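Local coordinates for benzoylformate Decarboxylase (Polynucleobacter necessarius, PDB 4K9Q), which probably decarboxylates benzoylformate as a thiamine diphosphate- and magnesium-dependent enzyme of the TPP family, at residues L350-P364 against E499-L512. Residues are numbered along the deposited sequence; the frame is centred on the assembly and turned at random.
Sequences LRPHAVLEVLKENSP and ETLDELKTAYLEAL
Tyr508 reaches from helix 501-512 to Ser363 and donates its hydroxyl proton, Tyr508 OH to Ser363 OG 2.7 Å. Leu359 CD2 sits over the centre of one face of the Tyr508 ring, a CH-pi contact 3.7 Å from the centroid. Leu512 CD1 lies over the opposite face, offset toward the rim. Ser363 OG, at the ring edge, passes its own proton to Leu359 O, 2.6 Å away and above that carbonyl plane; Asn362 N reaches the same oxygen from the opposite face. A phenylalanine in place of Tyr508 would probably keep both face contacts but leave Ser363 OG without its donor.

Asn362 lays its amide across the extended Lys505 chain, with Asn362 OD1 3.4 Å from Lys505 CE. Asn362 ND2 bonds back to Val358 O at 2.8 Å, which helps hold the amide's rotation. Leu504 CG is anti to the backbone N (chi1 174°), turning CD2 to Val355 CG1 and Val358 CG1.

The short helix axes cross at -39°. This is structural packing: Val355's side chain is about 12 Å from the thiamine diphosphate. Val355 and Leu512 touch strand 449-455, and Val355 and Ala511 strand 517-523. Both helices thus pack on the parallel sheet of the cofactor-binding domain, with helix 377-383 flanking helix 352-361.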
loop_
_atom_site.group_PDB
_atom_site.type_symbol
_atom_site.label_atom_id
_atom_site.label_comp_id
_atom_site.label_asym_id
_atom_site.label_seq_id
_atom_site.Cartn_x
_atom_site.Cartn_y
_atom_site.Cartn_z
ATOM N N LEU A 350 49.830 -2.620 7.869
ATOM C CA LEU A 350 49.287 -3.591 8.812
ATOM C C LEU A 350 48.215 -4.474 8.177
ATOM O O LEU A 350 47.368 -4.000 7.428
ATOM C CB LEU A 350 48.700 -2.868 10.024
ATOM C CG LEU A 350 49.693 -2.091 10.891
ATOM C CD1 LEU A 350 48.962 -1.350 11.993
ATOM C CD2 LEU A 350 50.713 -3.053 11.463
ATOM N N ARG A 351 48.269 -5.765 8.484
ATOM C CA ARG A 351 47.288 -6.717 7.983
ATOM C C ARG A 351 46.173 -6.913 9.000
ATOM O O ARG A 351 46.427 -7.078 10.191
ATOM C CB ARG A 351 47.970 -8.044 7.673
ATOM C CG ARG A 351 49.006 -7.911 6.566
ATOM C CD ARG A 351 49.678 -9.223 6.299
ATOM N NE ARG A 351 50.718 -9.094 5.284
ATOM C CZ ARG A 351 51.478 -10.106 4.880
ATOM N NH1 ARG A 351 51.311 -11.307 5.414
ATOM N NH2 ARG A 351 52.403 -9.913 3.949
ATOM N N PRO A 352 44.915 -6.901 8.530
ATOM C CA PRO A 352 43.787 -6.960 9.467
ATOM C C PRO A 352 43.745 -8.199 10.381
ATOM O O PRO A 352 43.300 -8.054 11.521
ATOM C CB PRO A 352 42.559 -6.891 8.546
ATOM C CG PRO A 352 43.050 -7.303 7.196
ATOM C CD PRO A 352 44.478 -6.824 7.127
ATOM N N HIS A 353 44.186 -9.370 9.922
ATOM C CA HIS A 353 44.193 -10.539 10.805
ATOM C C HIS A 353 45.122 -10.268 12.001
ATOM O O HIS A 353 44.818 -10.650 13.128
ATOM C CB HIS A 353 44.620 -11.808 10.058
ATOM C CG HIS A 353 44.284 -13.086 10.771
ATOM N ND1 HIS A 353 44.941 -13.505 11.909
ATOM C CD2 HIS A 353 43.377 -14.052 10.485
ATOM C CE1 HIS A 353 44.450 -14.670 12.296
ATOM N NE2 HIS A 353 43.500 -15.023 11.448
ATOM N N ALA A 354 46.244 -9.594 11.765
ATOM C CA ALA A 354 47.156 -9.308 12.871
ATOM C C ALA A 354 46.549 -8.276 13.814
ATOM O O ALA A 354 46.675 -8.387 15.030
ATOM C CB ALA A 354 48.504 -8.841 12.353
ATOM N N VAL A 355 45.891 -7.266 13.249
ATOM C CA VAL A 355 45.182 -6.275 14.052
ATOM C C VAL A 355 44.169 -6.981 14.960
ATOM O O VAL A 355 44.108 -6.721 16.165
ATOM C CB VAL A 355 44.473 -5.220 13.169
ATOM C CG1 VAL A 355 43.580 -4.308 14.016
ATOM C CG2 VAL A 355 45.507 -4.396 12.409
ATOM N N LEU A 356 43.389 -7.885 14.378
ATOM C CA LEU A 356 42.398 -8.636 15.141
ATOM C C LEU A 356 43.030 -9.481 16.251
ATOM O O LEU A 356 42.525 -9.510 17.376
ATOM C CB LEU A 356 41.558 -9.510 14.215
ATOM C CG LEU A 356 40.598 -8.755 13.295
ATOM C CD1 LEU A 356 40.197 -9.649 12.150
ATOM C CD2 LEU A 356 39.375 -8.231 14.073
ATOM N N GLU A 357 44.130 -10.162 15.938
ATOM C CA GLU A 357 44.859 -10.939 16.942
ATOM C C GLU A 357 45.308 -10.084 18.120
ATOM O O GLU A 357 45.223 -10.514 19.271
ATOM C CB GLU A 357 46.082 -11.609 16.325
ATOM C CG GLU A 357 45.769 -12.766 15.394
ATOM C CD GLU A 357 47.030 -13.293 14.747
ATOM O OE1 GLU A 357 47.934 -13.714 15.502
ATOM O OE2 GLU A 357 47.131 -13.262 13.499
ATOM N N VAL A 358 45.801 -8.881 17.832
ATOM C CA VAL A 358 46.225 -7.958 18.886
ATOM C C VAL A 358 45.047 -7.550 19.774
ATOM O O VAL A 358 45.162 -7.474 20.997
ATOM C CB VAL A 358 46.941 -6.723 18.301
ATOM C CG1 VAL A 358 47.180 -5.677 19.380
ATOM C CG2 VAL A 358 48.256 -7.160 17.674
ATOM N N LEU A 359 43.894 -7.308 19.163
ATOM C CA LEU A 359 42.719 -6.973 19.955
ATOM C C LEU A 359 42.301 -8.163 20.822
ATOM O O LEU A 359 42.053 -8.012 22.018
ATOM C CB LEU A 359 41.567 -6.548 19.053
ATOM C CG LEU A 359 41.766 -5.284 18.234
ATOM C CD1 LEU A 359 40.544 -5.061 17.355
ATOM C CD2 LEU A 359 41.979 -4.101 19.161
ATOM N N LYS A 360 42.246 -9.345 20.221
ATOM C CA LYS A 360 41.827 -10.544 20.941
ATOM C C LYS A 360 42.728 -10.824 22.155
ATOM O O LYS A 360 42.238 -11.015 23.275
ATOM C CB LYS A 360 41.777 -11.743 19.982
ATOM C CG LYS A 360 41.518 -13.079 20.641
ATOM C CD LYS A 360 40.157 -13.129 21.302
ATOM C CE LYS A 360 39.994 -14.422 22.092
ATOM N NZ LYS A 360 38.615 -14.597 22.612
ATOM N N GLU A 361 44.039 -10.817 21.940
ATOM C CA GLU A 361 44.967 -11.211 22.998
ATOM C C GLU A 361 45.046 -10.198 24.138
ATOM O O GLU A 361 45.593 -10.501 25.196
ATOM C CB GLU A 361 46.361 -11.507 22.427
ATOM C CG GLU A 361 47.082 -10.297 21.895
ATOM C CD GLU A 361 48.303 -10.653 21.053
ATOM O OE1 GLU A 361 48.513 -11.852 20.748
ATOM O OE2 GLU A 361 49.048 -9.724 20.686
ATOM N N ASN A 362 44.495 -9.004 23.925
ATOM C CA ASN A 362 44.462 -7.979 24.965
ATOM C C ASN A 362 43.058 -7.706 25.505
ATOM O O ASN A 362 42.863 -6.767 26.279
ATOM C CB ASN A 362 45.082 -6.672 24.461
ATOM C CG ASN A 362 46.586 -6.775 24.272
ATOM O OD1 ASN A 362 47.346 -6.794 25.242
ATOM N ND2 ASN A 362 47.023 -6.817 23.018
ATOM N N SER A 363 42.088 -8.515 25.081
ATOM C CA SER A 363 40.701 -8.337 25.517
ATOM C C SER A 363 40.436 -9.052 26.834
ATOM O O SER A 363 40.945 -10.150 27.065
ATOM C CB SER A 363 39.724 -8.870 24.467
ATOM O OG SER A 363 39.743 -8.098 23.280
ATOM N N PRO A 364 39.615 -8.440 27.698
ATOM C CA PRO A 364 39.190 -9.163 28.896
ATOM C C PRO A 364 38.268 -10.318 28.527
ATOM O O PRO A 364 37.746 -10.381 27.403
ATOM C CB PRO A 364 38.444 -8.097 29.707
ATOM C CG PRO A 364 38.044 -7.070 28.728
ATOM C CD PRO A 364 39.104 -7.060 27.665
ATOM N N GLU A 499 49.813 3.559 14.380
ATOM C CA GLU A 499 50.547 3.163 13.175
ATOM C C GLU A 499 51.312 1.854 13.332
ATOM O O GLU A 499 51.885 1.351 12.365
ATOM C CB GLU A 499 51.517 4.269 12.740
ATOM C CG GLU A 499 50.856 5.590 12.358
ATOM C CD GLU A 499 50.187 5.546 10.995
ATOM O OE1 GLU A 499 50.365 4.546 10.266
ATOM O OE2 GLU A 499 49.476 6.514 10.648
ATOM N N THR A 500 51.350 1.320 14.550
ATOM C CA THR A 500 51.989 0.021 14.779
ATOM C C THR A 500 51.128 -0.845 15.673
ATOM O O THR A 500 50.246 -0.343 16.373
ATOM C CB THR A 500 53.363 0.152 15.478
ATOM O OG1 THR A 500 53.177 0.574 16.836
ATOM C CG2 THR A 500 54.280 1.136 14.739
ATOM N N LEU A 501 51.409 -2.142 15.677
ATOM C CA LEU A 501 50.677 -3.065 16.541
ATOM C C LEU A 501 50.944 -2.804 18.027
ATOM O O LEU A 501 50.068 -3.018 18.858
ATOM C CB LEU A 501 50.979 -4.519 16.166
ATOM C CG LEU A 501 50.522 -4.952 14.770
ATOM C CD1 LEU A 501 50.924 -6.397 14.513
ATOM C CD2 LEU A 501 49.005 -4.787 14.603
ATOM N N ASP A 502 52.144 -2.331 18.371
ATOM C CA ASP A 502 52.401 -1.947 19.760
ATOM C C ASP A 502 51.586 -0.714 20.162
ATOM O O ASP A 502 51.053 -0.636 21.269
ATOM C CB ASP A 502 53.894 -1.716 20.016
ATOM C CG ASP A 502 54.198 -1.493 21.485
ATOM O OD1 ASP A 502 54.646 -0.384 21.850
ATOM O OD2 ASP A 502 53.958 -2.426 22.286
ATOM N N GLU A 503 51.488 0.256 19.262
ATOM C CA GLU A 503 50.654 1.425 19.521
ATOM C C GLU A 503 49.192 1.014 19.667
ATOM O O GLU A 503 48.478 1.532 20.526
ATOM C CB GLU A 503 50.806 2.462 18.413
ATOM C CG GLU A 503 52.161 3.178 18.441
ATOM C CD GLU A 503 52.326 4.184 17.322
ATOM O OE1 GLU A 503 51.338 4.472 16.612
ATOM O OE2 GLU A 503 53.456 4.697 17.156
ATOM N N LEU A 504 48.756 0.079 18.825
ATOM C CA LEU A 504 47.397 -0.438 18.938
ATOM C C LEU A 504 47.163 -1.066 20.304
ATOM O O LEU A 504 46.144 -0.815 20.935
ATOM C CB LEU A 504 47.112 -1.469 17.839
ATOM C CG LEU A 504 45.766 -2.189 17.948
ATOM C CD1 LEU A 504 44.618 -1.191 17.864
ATOM C CD2 LEU A 504 45.678 -3.219 16.843
ATOM N N LYS A 505 48.094 -1.899 20.758
ATOM C CA LYS A 505 47.936 -2.527 22.063
ATOM C C LYS A 505 47.761 -1.471 23.149
ATOM O O LYS A 505 46.857 -1.560 23.982
ATOM C CB LYS A 505 49.125 -3.433 22.386
ATOM C CG LYS A 505 49.108 -3.966 23.810
ATOM C CD LYS A 505 50.340 -4.792 24.104
ATOM C CE LYS A 505 50.361 -5.195 25.568
ATOM N NZ LYS A 505 51.563 -6.008 25.896
ATOM N N THR A 506 48.626 -0.464 23.134
ATOM C CA THR A 506 48.580 0.585 24.148
ATOM C C THR A 506 47.253 1.336 24.109
ATOM O O THR A 506 46.640 1.595 25.147
ATOM C CB THR A 506 49.723 1.589 23.968
ATOM O OG1 THR A 506 50.973 0.894 24.064
ATOM C CG2 THR A 506 49.660 2.665 25.044
ATOM N N ALA A 507 46.821 1.703 22.910
ATOM C CA ALA A 507 45.576 2.455 22.760
ATOM C C ALA A 507 44.356 1.635 23.199
ATOM O O ALA A 507 43.427 2.160 23.828
ATOM C CB ALA A 507 45.420 2.932 21.328
ATOM N N TYR A 508 44.368 0.350 22.859
ATOM C CA TYR A 508 43.253 -0.529 23.169
ATOM C C TYR A 508 43.135 -0.766 24.674
ATOM O O TYR A 508 42.042 -0.687 25.240
ATOM C CB TYR A 508 43.385 -1.841 22.391
ATOM C CG TYR A 508 42.229 -2.804 22.583
ATOM C CD1 TYR A 508 40.905 -2.396 22.394
ATOM C CD2 TYR A 508 42.463 -4.128 22.951
ATOM C CE1 TYR A 508 39.854 -3.290 22.564
ATOM C CE2 TYR A 508 41.424 -5.020 23.119
ATOM C CZ TYR A 508 40.118 -4.594 22.933
ATOM O OH TYR A 508 39.078 -5.488 23.102
ATOM N N LEU A 509 44.263 -1.041 25.325
ATOM C CA LEU A 509 44.269 -1.180 26.785
ATOM C C LEU A 509 43.778 0.102 27.470
ATOM O O LEU A 509 42.978 0.056 28.414
ATOM C CB LEU A 509 45.671 -1.555 27.277
ATOM C CG LEU A 509 46.098 -2.957 26.841
ATOM C CD1 LEU A 509 47.489 -3.271 27.353
ATOM C CD2 LEU A 509 45.100 -4.007 27.321
ATOM N N GLU A 510 44.235 1.248 26.977
ATOM C CA GLU A 510 43.767 2.528 27.495
ATOM C C GLU A 510 42.249 2.680 27.328
ATOM O O GLU A 510 41.549 3.073 28.259
ATOM C CB GLU A 510 44.497 3.685 26.818
ATOM C CG GLU A 510 44.060 5.059 27.313
ATOM C CD GLU A 510 45.015 6.164 26.899
ATOM O OE1 GLU A 510 46.204 5.863 26.654
ATOM O OE2 GLU A 510 44.576 7.332 26.818
ATOM N N ALA A 511 41.738 2.358 26.144
ATOM C CA ALA A 511 40.299 2.469 25.911
ATOM C C ALA A 511 39.518 1.515 26.835
ATOM O O ALA A 511 38.442 1.850 27.327
ATOM C CB ALA A 511 39.970 2.215 24.441
ATOM N N LEU A 512 40.069 0.327 27.088
ATOM C CA LEU A 512 39.432 -0.618 28.002
ATOM C C LEU A 512 39.366 -0.095 29.437
ATOM O O LEU A 512 38.453 -0.439 30.181
ATOM C CB LEU A 512 40.137 -1.977 27.960
ATOM C CG LEU A 512 39.858 -2.817 26.705
ATOM C CD1 LEU A 512 40.912 -3.911 26.576
ATOM C CD2 LEU A 512 38.455 -3.408 26.733
#